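Local coordinates for mandelate racemase/muconate lactonizing enzyme family protein (Bradyrhizobium sp. ORS 278, PDB 3TOY) that is of unknown function but has the fold of the enolase superfamily, in which an N-terminal capping domain is joined to a modified TIM barrel, at residues A[154-159]-A[360-365]; A[148-153]-A[328-333]; A[320-325]-A[343-348]. All coordinates share one frame; numbering follows the deposited sequence.

Contact 1: A[154-159]-A[360-365]; sequences ARPIPA and KVTAKG. With P4C (O-acetaldehydyl-hexaethylene glycol), chain R.
I157 and V361 face each other as a hydrogen-bonded antiparallel pair, and the backbone carries most of the polar exchange between 154-159 and 360-365. I157 N donates to V361 O at 2.8 Å, and V361 N answers to I157 O at 2.9 Å. Both bonds are close to straight, with N-H...O angles of 162° and 157° respectively. Both oxygens also receive a CA-H...O contact, I157 O from K360 CA at 3.2 Å and V361 O from P156 CA. Towards A154 direct backbone bonding gives way to a water, which donates to R155 O at 2.7 Å and accepts from A363 N at 2.8 Å.

In fold terms this is a side branch of the barrel sheet. Strand 157-162 runs parallel to its barrel neighbours 186-190 and 340-342, and the short strand 360-361 adds to it in the opposite sense.

Among the apolar contacts, A159 CB meets V361 CG2 at 4.1 Å, and V361 continues onto L340 and V342 of strand 340-342. Near the other end of the contact the methyls of A154 and A363 touch, both also against V147. K360, with CG beside its own backbone N (chi1 -56°) and extended from there on, brings CD to 3.7 Å from P156 CB. P156 and T362 lie alongside, pointing the same way; T362 OG1 is 3.4 Å from P156 N, a proline nitrogen with no hydrogen to share. The ring of P158 instead turns away from 360-365 and meets the bound O-acetaldehydyl-hexaethylene glycol through CB and CG.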
loop_
_atom_site.group_PDB
_atom_site.type_symbol
_atom_site.label_atom_id
_atom_site.label_comp_id
_atom_site.label_asym_id
_atom_site.label_seq_id
_atom_site.Cartn_x
_atom_site.Cartn_y
_atom_site.Cartn_z
ATOM N N ALA A 154 19.965 -7.965 -38.394
ATOM C CA ALA A 154 21.001 -6.980 -38.115
ATOM C C ALA A 154 20.578 -5.689 -38.762
ATOM O O ALA A 154 20.610 -5.553 -39.984
ATOM C CB ALA A 154 22.346 -7.426 -38.684
ATOM N N ARG A 155 20.177 -4.741 -37.938
ATOM C CA ARG A 155 19.716 -3.466 -38.422
ATOM C C ARG A 155 20.227 -2.331 -37.556
ATOM O O ARG A 155 20.692 -2.552 -36.431
ATOM C CB ARG A 155 18.200 -3.451 -38.464
ATOM C CG ARG A 155 17.561 -3.781 -37.142
ATOM C CD ARG A 155 16.134 -4.224 -37.383
ATOM N NE ARG A 155 15.504 -4.647 -36.144
ATOM C CZ ARG A 155 15.181 -3.816 -35.159
ATOM N NH1 ARG A 155 15.436 -2.512 -35.271
ATOM N NH2 ARG A 155 14.613 -4.288 -34.059
ATOM N N PRO A 156 20.182 -1.115 -38.106
ATOM C CA PRO A 156 20.763 0.055 -37.480
ATOM C C PRO A 156 20.036 0.359 -36.171
ATOM O O PRO A 156 18.811 0.478 -36.155
ATOM C CB PRO A 156 20.514 1.172 -38.510
ATOM C CG PRO A 156 20.280 0.456 -39.805
ATOM C CD PRO A 156 19.609 -0.818 -39.435
ATOM N N ILE A 157 20.800 0.437 -35.088
ATOM C CA ILE A 157 20.273 0.811 -33.769
ATOM C C ILE A 157 20.747 2.222 -33.398
ATOM O O ILE A 157 21.940 2.532 -33.511
ATOM C CB ILE A 157 20.803 -0.159 -32.679
ATOM C CG1 ILE A 157 20.454 -1.615 -33.009
ATOM C CG2 ILE A 157 20.256 0.255 -31.284
ATOM C CD1 ILE A 157 18.950 -1.912 -33.017
ATOM N N PRO A 158 19.822 3.094 -32.934
ATOM C CA PRO A 158 20.288 4.431 -32.568
ATOM C C PRO A 158 21.382 4.361 -31.507
ATOM O O PRO A 158 21.306 3.549 -30.565
ATOM C CB PRO A 158 19.029 5.124 -32.020
ATOM C CG PRO A 158 17.869 4.334 -32.568
ATOM C CD PRO A 158 18.374 2.920 -32.755
ATOM N N ALA A 159 22.395 5.206 -31.668
ATOM C CA ALA A 159 23.537 5.203 -30.790
ATOM C C ALA A 159 23.796 6.583 -30.208
ATOM O O ALA A 159 23.391 7.613 -30.780
ATOM C CB ALA A 159 24.789 4.709 -31.552
ATOM N N LYS A 360 24.094 5.534 -36.036
ATOM C CA LYS A 360 23.517 4.234 -35.694
ATOM C C LYS A 360 24.546 3.136 -35.826
ATOM O O LYS A 360 25.563 3.306 -36.505
ATOM C CB LYS A 360 22.301 3.922 -36.562
ATOM C CG LYS A 360 21.231 4.995 -36.474
ATOM C CD LYS A 360 19.979 4.606 -37.225
ATOM C CE LYS A 360 19.050 5.812 -37.330
ATOM N NZ LYS A 360 17.846 5.537 -38.152
ATOM N N VAL A 361 24.290 2.010 -35.169
ATOM C CA VAL A 361 25.229 0.899 -35.201
ATOM C C VAL A 361 24.509 -0.371 -35.646
ATOM O O VAL A 361 23.400 -0.667 -35.193
ATOM C CB VAL A 361 25.913 0.700 -33.846
ATOM C CG1 VAL A 361 26.620 -0.647 -33.779
ATOM C CG2 VAL A 361 26.870 1.849 -33.540
ATOM N N THR A 362 25.120 -1.110 -36.572
ATOM C CA THR A 362 24.511 -2.351 -37.083
ATOM C C THR A 362 25.357 -3.569 -36.698
ATOM O O THR A 362 26.583 -3.528 -36.817
ATOM C CB THR A 362 24.382 -2.295 -38.613
ATOM O OG1 THR A 362 23.515 -1.209 -38.973
ATOM C CG2 THR A 362 23.806 -3.566 -39.134
ATOM N N ALA A 363 24.718 -4.645 -36.231
ATOM C CA ALA A 363 25.433 -5.856 -35.818
ATOM C C ALA A 363 26.239 -6.410 -36.991
ATOM O O ALA A 363 25.751 -6.425 -38.113
ATOM C CB ALA A 363 24.471 -6.909 -35.382
ATOM N N LYS A 364 27.433 -6.899 -36.687
ATOM C CA LYS A 364 28.327 -7.539 -37.662
ATOM C C LYS A 364 28.581 -8.958 -37.215
ATOM O O LYS A 364 28.889 -9.192 -36.043
ATOM C CB LYS A 364 29.652 -6.789 -37.704
ATOM C CG LYS A 364 29.798 -5.852 -38.900
ATOM C CD LYS A 364 28.522 -5.050 -39.150
ATOM C CE LYS A 364 28.598 -4.267 -40.455
ATOM N NZ LYS A 364 27.401 -3.416 -40.647
ATOM N N GLY A 365 28.454 -9.912 -38.139
ATOM C CA GLY A 365 28.798 -11.311 -37.843
ATOM C C GLY A 365 30.053 -11.734 -38.615
ATOM O O GLY A 365 30.799 -10.882 -39.097
HETATM O O1 P4C R . 10.625 6.280 -24.434
HETATM C C2 P4C R . 11.749 5.720 -25.128
HETATM C C3 P4C R . 11.484 5.640 -26.629
HETATM O O4 P4C R . 12.435 4.717 -27.172
HETATM C C5 P4C R . 12.359 4.562 -28.594
HETATM C C6 P4C R . 13.763 4.443 -29.199
HETATM O O7 P4C R . 14.319 5.751 -29.342
HETATM C C8 P4C R . 15.700 5.825 -29.737
HETATM C C9 P4C R . 15.835 6.912 -30.817
HETATM O O10 P4C R . 16.214 8.194 -30.318
HETATM C C11 P4C R . 15.756 9.286 -31.141
HETATM C C12 P4C R . 14.327 9.702 -30.795
HETATM O O13 P4C R . 14.235 11.097 -30.473
HETATM C C14 P4C R . 13.077 11.441 -29.696
HETATM C C15 P4C R . 13.359 11.469 -28.191
HETATM O O16 P4C R . 13.345 12.796 -27.637
HETATM C C17 P4C R . 14.069 12.915 -26.402
HETATM C C18 P4C R . 14.443 14.367 -26.082
HETATM O O19 P4C R . 15.670 14.738 -26.728
HETATM C C20 P4C R . 15.776 16.140 -26.997
HETATM C C21 P4C R . 16.847 16.410 -28.056
HETATM O O22 P4C R . 16.394 16.031 -29.360
HETATM O O HOH W 1 22.095 -4.601 -35.341
#

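Contact 2: A[148-153]-A[328-333]; sequences ELLGGS and AHVLPV. With P4C (O-acetaldehydyl-hexaethylene glycol), chain H.
V333 CG1 presses onto the backbone of G152, reaching its CA at 3.5 Å, and this is the tight heart of the contact. G152 has no side chain to hold the methyl off, and the torsion of V333 (chi1 -65°) sets CG1 beside its own backbone N, facing the glycine. L150 closes the packing on one flank: its CB also borders V333 CG1, while CD1 reaches past to V330 CG1 at 4.0 Å, the two side chains crossing obliquely. The same CD1 covers H329 O at 3.9 Å, a carbonyl buried here without a hydrogen-bond partner in the model. On the other flank P332 CB rests on S153 O at 3.4 Å.

Between helix 146-149 and G152 the chain turns through a Schellman motif. G151 takes a positive phi of 88°, and the turn brings G152 against V333, just after the 3-10 turn 331-332 that follows helix 324-330. H329 bonds to helix 146-149, through ND1 to V147 N, and to K364 O through NE2.

Away from the methyls the two segments meet more loosely. No direct hydrogen bond joins them; instead a water accepts from S153 N and donates to P332 O, at 2.9 Å from each. S153 OG turns to D105 of a second subunit, whose V104 packs on V333. Along another side runs the bound O-acetaldehydyl-hexaethylene glycol, whose C9 lies 3.9 Å from L150 CD2 and whose C5 touches V333 CB.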
loop_
_atom_site.group_PDB
_atom_site.type_symbol
_atom_site.label_atom_id
_atom_site.label_comp_id
_atom_site.label_asym_id
_atom_site.label_seq_id
_atom_site.Cartn_x
_atom_site.Cartn_y
_atom_site.Cartn_z
ATOM N N GLU A 148 20.761 -12.981 -35.891
ATOM C CA GLU A 148 19.895 -13.898 -36.661
ATOM C C GLU A 148 19.597 -15.206 -35.939
ATOM O O GLU A 148 18.494 -15.751 -36.076
ATOM C CB GLU A 148 20.497 -14.182 -38.054
ATOM C CG GLU A 148 20.428 -12.946 -38.931
ATOM C CD GLU A 148 21.170 -13.108 -40.251
ATOM O OE1 GLU A 148 21.599 -14.248 -40.569
ATOM O OE2 GLU A 148 21.313 -12.088 -40.960
ATOM N N LEU A 149 20.546 -15.712 -35.157
ATOM C CA LEU A 149 20.276 -16.909 -34.381
ATOM C C LEU A 149 19.116 -16.642 -33.413
ATOM O O LEU A 149 18.301 -17.525 -33.148
ATOM C CB LEU A 149 21.502 -17.317 -33.575
ATOM C CG LEU A 149 22.738 -17.801 -34.331
ATOM C CD1 LEU A 149 23.676 -18.421 -33.329
ATOM C CD2 LEU A 149 22.341 -18.802 -35.406
ATOM N N LEU A 150 19.055 -15.407 -32.914
ATOM C CA LEU A 150 18.054 -15.004 -31.918
ATOM C C LEU A 150 16.684 -14.650 -32.518
ATOM O O LEU A 150 15.767 -14.215 -31.794
ATOM C CB LEU A 150 18.605 -13.833 -31.096
ATOM C CG LEU A 150 19.904 -14.144 -30.343
ATOM C CD1 LEU A 150 20.459 -12.892 -29.642
ATOM C CD2 LEU A 150 19.722 -15.320 -29.368
ATOM N N GLY A 151 16.533 -14.843 -33.828
ATOM C CA GLY A 151 15.236 -14.656 -34.492
ATOM C C GLY A 151 15.023 -13.228 -34.949
ATOM O O GLY A 151 13.918 -12.867 -35.361
ATOM N N GLY A 152 16.075 -12.415 -34.879
ATOM C CA GLY A 152 15.998 -11.024 -35.323
ATOM C C GLY A 152 16.827 -10.775 -36.574
ATOM O O GLY A 152 17.268 -11.725 -37.241
ATOM N N SER A 153 17.037 -9.498 -36.894
ATOM C CA SER A 153 17.856 -9.105 -38.038
ATOM C C SER A 153 18.858 -8.025 -37.662
ATOM O O SER A 153 18.639 -7.259 -36.726
ATOM C CB SER A 153 16.965 -8.631 -39.204
ATOM O OG SER A 153 16.247 -7.441 -38.882
ATOM N N ALA A 328 25.000 -4.753 -30.134
ATOM C CA ALA A 328 24.310 -4.588 -31.395
ATOM C C ALA A 328 23.568 -5.847 -31.808
ATOM O O ALA A 328 22.660 -5.787 -32.607
ATOM C CB ALA A 328 25.300 -4.179 -32.472
ATOM N N HIS A 329 23.979 -6.996 -31.267
ATOM C CA HIS A 329 23.328 -8.251 -31.611
ATOM C C HIS A 329 22.100 -8.562 -30.758
ATOM O O HIS A 329 21.260 -9.367 -31.162
ATOM C CB HIS A 329 24.295 -9.438 -31.506
ATOM C CG HIS A 329 25.287 -9.510 -32.625
ATOM N ND1 HIS A 329 25.084 -10.287 -33.747
ATOM C CD2 HIS A 329 26.492 -8.912 -32.789
ATOM C CE1 HIS A 329 26.120 -10.152 -34.561
ATOM N NE2 HIS A 329 26.992 -9.329 -34.002
ATOM N N VAL A 330 21.994 -7.953 -29.575
ATOM C CA VAL A 330 20.828 -8.228 -28.720
ATOM C C VAL A 330 19.760 -7.117 -28.725
ATOM O O VAL A 330 18.579 -7.412 -28.568
ATOM C CB VAL A 330 21.216 -8.596 -27.256
ATOM C CG1 VAL A 330 21.786 -10.028 -27.198
ATOM C CG2 VAL A 330 22.177 -7.570 -26.674
ATOM N N LEU A 331 20.159 -5.870 -28.948
ATOM C CA LEU A 331 19.159 -4.794 -29.026
ATOM C C LEU A 331 18.059 -5.022 -30.077
ATOM O O LEU A 331 16.881 -4.715 -29.838
ATOM C CB LEU A 331 19.842 -3.433 -29.145
ATOM C CG LEU A 331 20.349 -2.969 -27.785
ATOM C CD1 LEU A 331 21.423 -1.875 -27.910
ATOM C CD2 LEU A 331 19.167 -2.467 -26.921
ATOM N N PRO A 332 18.415 -5.599 -31.250
ATOM C CA PRO A 332 17.371 -5.820 -32.248
ATOM C C PRO A 332 16.276 -6.800 -31.841
ATOM O O PRO A 332 15.230 -6.830 -32.489
ATOM C CB PRO A 332 18.155 -6.368 -33.471
ATOM C CG PRO A 332 19.540 -5.786 -33.288
ATOM C CD PRO A 332 19.765 -5.874 -31.788
ATOM N N VAL A 333 16.505 -7.622 -30.810
ATOM C CA VAL A 333 15.469 -8.554 -30.360
ATOM C C VAL A 333 14.924 -8.186 -28.972
ATOM O O VAL A 333 14.271 -9.001 -28.319
ATOM C CB VAL A 333 15.955 -10.016 -30.382
ATOM C CG1 VAL A 333 16.245 -10.454 -31.867
ATOM C CG2 VAL A 333 17.196 -10.192 -29.486
HETATM O O1 P4C H . 12.688 -12.255 -24.528
HETATM C C2 P4C H . 13.857 -11.887 -25.277
HETATM C C3 P4C H . 13.611 -12.011 -26.779
HETATM O O4 P4C H . 13.936 -13.330 -27.233
HETATM C C5 P4C H . 14.494 -13.324 -28.559
HETATM C C6 P4C H . 14.696 -14.738 -29.100
HETATM O O7 P4C H . 15.823 -15.355 -28.480
HETATM C C8 P4C H . 15.863 -16.784 -28.555
HETATM C C9 P4C H . 16.897 -17.281 -27.545
HETATM O O10 P4C H . 16.241 -17.945 -26.459
HETATM C C11 P4C H . 17.035 -18.026 -25.276
HETATM C C12 P4C H . 16.160 -18.493 -24.115
HETATM O O13 P4C H . 15.324 -17.431 -23.636
HETATM C C14 P4C H . 14.727 -17.758 -22.376
HETATM C C15 P4C H . 13.656 -16.726 -22.029
HETATM O O16 P4C H . 14.248 -15.623 -21.337
HETATM O O HOH W 2 15.383 -7.715 -35.270
#

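Contact 3: A[320-325]-A[343-348]; sequences SHILPE and LDFAGA. With ACT (acetate ion), chain F.
I322 and L343 lie side by side and point the same way, I322 CG2 touching L343 CB at 3.9 Å. The first torsion of I322 (chi1 67°) puts CG1 between the backbone N and the carbonyl carbon. From there CG1 covers one face of the H321 ring, offset toward its rim, and CD1 reaches the edge of F345, 4.3 Å from CE2. F345 itself stacks on F75, so the barrel domain here meets strand 69-75 of the N-terminal domain. H321 points NE2 at an acetate ion, NE2 to O 2.8 Å and nearly straight at 172°, with K190 and N221 as the ion's further partners.

E325 and D344 cross at about a right angle, their carboxylate planes 60° apart and E325 OE2 3.9 Å from D344 OD1. Two waters each donate to both oxygens, and one of them also accepts from A346 N at 3.1 Å. The other oxygen of E325, OE1, is bonded to Y73 OH. Two acidic groups this close would be expected to favour proton uptake by one of them, but the hydrogens that the two bridging waters give to both oxygens probably ease the repulsion.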
loop_
_atom_site.group_PDB
_atom_site.type_symbol
_atom_site.label_atom_id
_atom_site.label_comp_id
_atom_site.label_asym_id
_atom_site.label_seq_id
_atom_site.Cartn_x
_atom_site.Cartn_y
_atom_site.Cartn_z
ATOM N N SER A 320 22.045 -0.316 -23.795
ATOM C CA SER A 320 23.195 -1.108 -23.414
ATOM C C SER A 320 24.256 -0.280 -22.707
ATOM O O SER A 320 24.339 0.941 -22.868
ATOM C CB SER A 320 23.798 -1.797 -24.659
ATOM O OG SER A 320 24.096 -0.820 -25.657
ATOM N N HIS A 321 25.069 -0.967 -21.906
ATOM C CA HIS A 321 26.257 -0.352 -21.355
ATOM C C HIS A 321 27.511 -0.935 -22.012
ATOM O O HIS A 321 27.817 -2.113 -21.823
ATOM C CB HIS A 321 26.383 -0.608 -19.870
ATOM C CG HIS A 321 27.594 0.038 -19.274
ATOM N ND1 HIS A 321 28.557 -0.669 -18.589
ATOM C CD2 HIS A 321 28.003 1.327 -19.279
ATOM C CE1 HIS A 321 29.507 0.158 -18.188
ATOM N NE2 HIS A 321 29.189 1.379 -18.586
ATOM N N ILE A 322 28.231 -0.066 -22.730
ATOM C CA ILE A 322 29.441 -0.408 -23.484
ATOM C C ILE A 322 29.354 -1.753 -24.215
ATOM O O ILE A 322 28.277 -2.149 -24.662
ATOM C CB ILE A 322 30.717 -0.261 -22.619
ATOM C CG1 ILE A 322 30.736 -1.292 -21.490
ATOM C CG2 ILE A 322 30.829 1.153 -22.111
ATOM C CD1 ILE A 322 31.950 -1.179 -20.588
ATOM N N LEU A 323 30.483 -2.429 -24.424
ATOM C CA LEU A 323 30.459 -3.638 -25.281
ATOM C C LEU A 323 29.526 -3.454 -26.493
ATOM O O LEU A 323 28.589 -4.244 -26.715
ATOM C CB LEU A 323 30.062 -4.889 -24.470
ATOM C CG LEU A 323 31.186 -5.629 -23.715
ATOM C CD1 LEU A 323 31.791 -4.779 -22.597
ATOM C CD2 LEU A 323 30.729 -6.975 -23.179
ATOM N N PRO A 324 29.781 -2.412 -27.294
ATOM C CA PRO A 324 28.874 -2.080 -28.397
ATOM C C PRO A 324 28.786 -3.164 -29.454
ATOM O O PRO A 324 27.752 -3.300 -30.113
ATOM C CB PRO A 324 29.481 -0.806 -28.996
ATOM C CG PRO A 324 30.881 -0.797 -28.539
ATOM C CD PRO A 324 30.918 -1.482 -27.210
ATOM N N GLU A 325 29.845 -3.944 -29.631
ATOM C CA GLU A 325 29.797 -4.971 -30.680
ATOM C C GLU A 325 28.751 -6.047 -30.403
ATOM O O GLU A 325 27.957 -6.431 -31.291
ATOM C CB GLU A 325 31.190 -5.590 -30.888
ATOM C CG GLU A 325 32.272 -4.535 -31.169
ATOM C CD GLU A 325 32.919 -3.958 -29.901
ATOM O OE1 GLU A 325 32.545 -4.358 -28.770
ATOM O OE2 GLU A 325 33.811 -3.099 -30.037
ATOM N N LEU A 343 31.128 3.476 -26.737
ATOM C CA LEU A 343 32.402 3.778 -26.086
ATOM C C LEU A 343 33.330 2.651 -26.530
ATOM O O LEU A 343 33.134 1.497 -26.162
ATOM C CB LEU A 343 32.244 3.802 -24.566
ATOM C CG LEU A 343 33.427 4.174 -23.665
ATOM C CD1 LEU A 343 34.310 5.237 -24.283
ATOM C CD2 LEU A 343 32.913 4.622 -22.298
ATOM N N ASP A 344 34.334 2.985 -27.336
ATOM C CA ASP A 344 35.092 1.965 -28.054
ATOM C C ASP A 344 36.421 1.631 -27.373
ATOM O O ASP A 344 37.452 2.237 -27.681
ATOM C CB ASP A 344 35.331 2.443 -29.493
ATOM C CG ASP A 344 35.887 1.356 -30.401
ATOM O OD1 ASP A 344 35.961 0.182 -29.989
ATOM O OD2 ASP A 344 36.236 1.686 -31.551
ATOM N N PHE A 345 36.401 0.665 -26.459
ATOM C CA PHE A 345 37.625 0.241 -25.780
ATOM C C PHE A 345 38.401 -0.803 -26.583
ATOM O O PHE A 345 39.627 -0.907 -26.451
ATOM C CB PHE A 345 37.333 -0.374 -24.407
ATOM C CG PHE A 345 36.872 0.613 -23.361
ATOM C CD1 PHE A 345 37.720 1.613 -22.897
ATOM C CD2 PHE A 345 35.599 0.503 -22.810
ATOM C CE1 PHE A 345 37.294 2.514 -21.926
ATOM C CE2 PHE A 345 35.158 1.390 -21.831
ATOM C CZ PHE A 345 36.004 2.396 -21.383
ATOM N N ALA A 346 37.688 -1.590 -27.379
ATOM C CA ALA A 346 38.285 -2.760 -28.011
ATOM C C ALA A 346 38.724 -2.598 -29.468
ATOM O O ALA A 346 39.294 -3.537 -30.039
ATOM C CB ALA A 346 37.354 -3.963 -27.883
ATOM N N GLY A 347 38.449 -1.446 -30.081
ATOM C CA GLY A 347 38.670 -1.296 -31.520
ATOM C C GLY A 347 40.109 -1.648 -31.891
ATOM O O GLY A 347 40.369 -2.320 -32.890
ATOM N N ALA A 348 41.036 -1.213 -31.053
ATOM C CA ALA A 348 42.456 -1.392 -31.321
ATOM C C ALA A 348 42.851 -2.859 -31.472
ATOM O O ALA A 348 43.799 -3.177 -32.199
ATOM C CB ALA A 348 43.274 -0.724 -30.233
HETATM C C ACT F . 31.010 4.174 -17.081
HETATM O O ACT F . 30.913 3.608 -18.199
HETATM O OXT ACT F . 30.117 4.999 -16.796
HETATM C CH3 ACT F . 32.134 3.886 -16.123
HETATM O O HOH W 3 33.417 -1.653 -24.777
HETATM O O HOH W 4 35.357 -1.884 -31.886
HETATM O O HOH W 5 34.750 -1.361 -28.250
#

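In the fold
Followed from the N terminus, the chain leaves helix 146-149 through 148-153 and enters strand 157-162 through 154-159, so contacts 2 and 1 begin back to back. Contact 3 opens at 320-325, and helix 324-330 leads into 328-333, where contact 2 closes its long loop. Contact 3 closes next, at 343-348, crossing contact 2; contact 1 closes last, at 360-365, crossing contact 2 and enclosing contact 3. A363 packs on A328 between contacts 1 and 2, and L331 on S320 between contacts 2 and 3. Contact 1 joins strand 157-162 to strand 360-361, contact 2 the ends of helices 146-149 and 324-330, and contact 3 the start of helix 324-330 to the loop after strand 340-342.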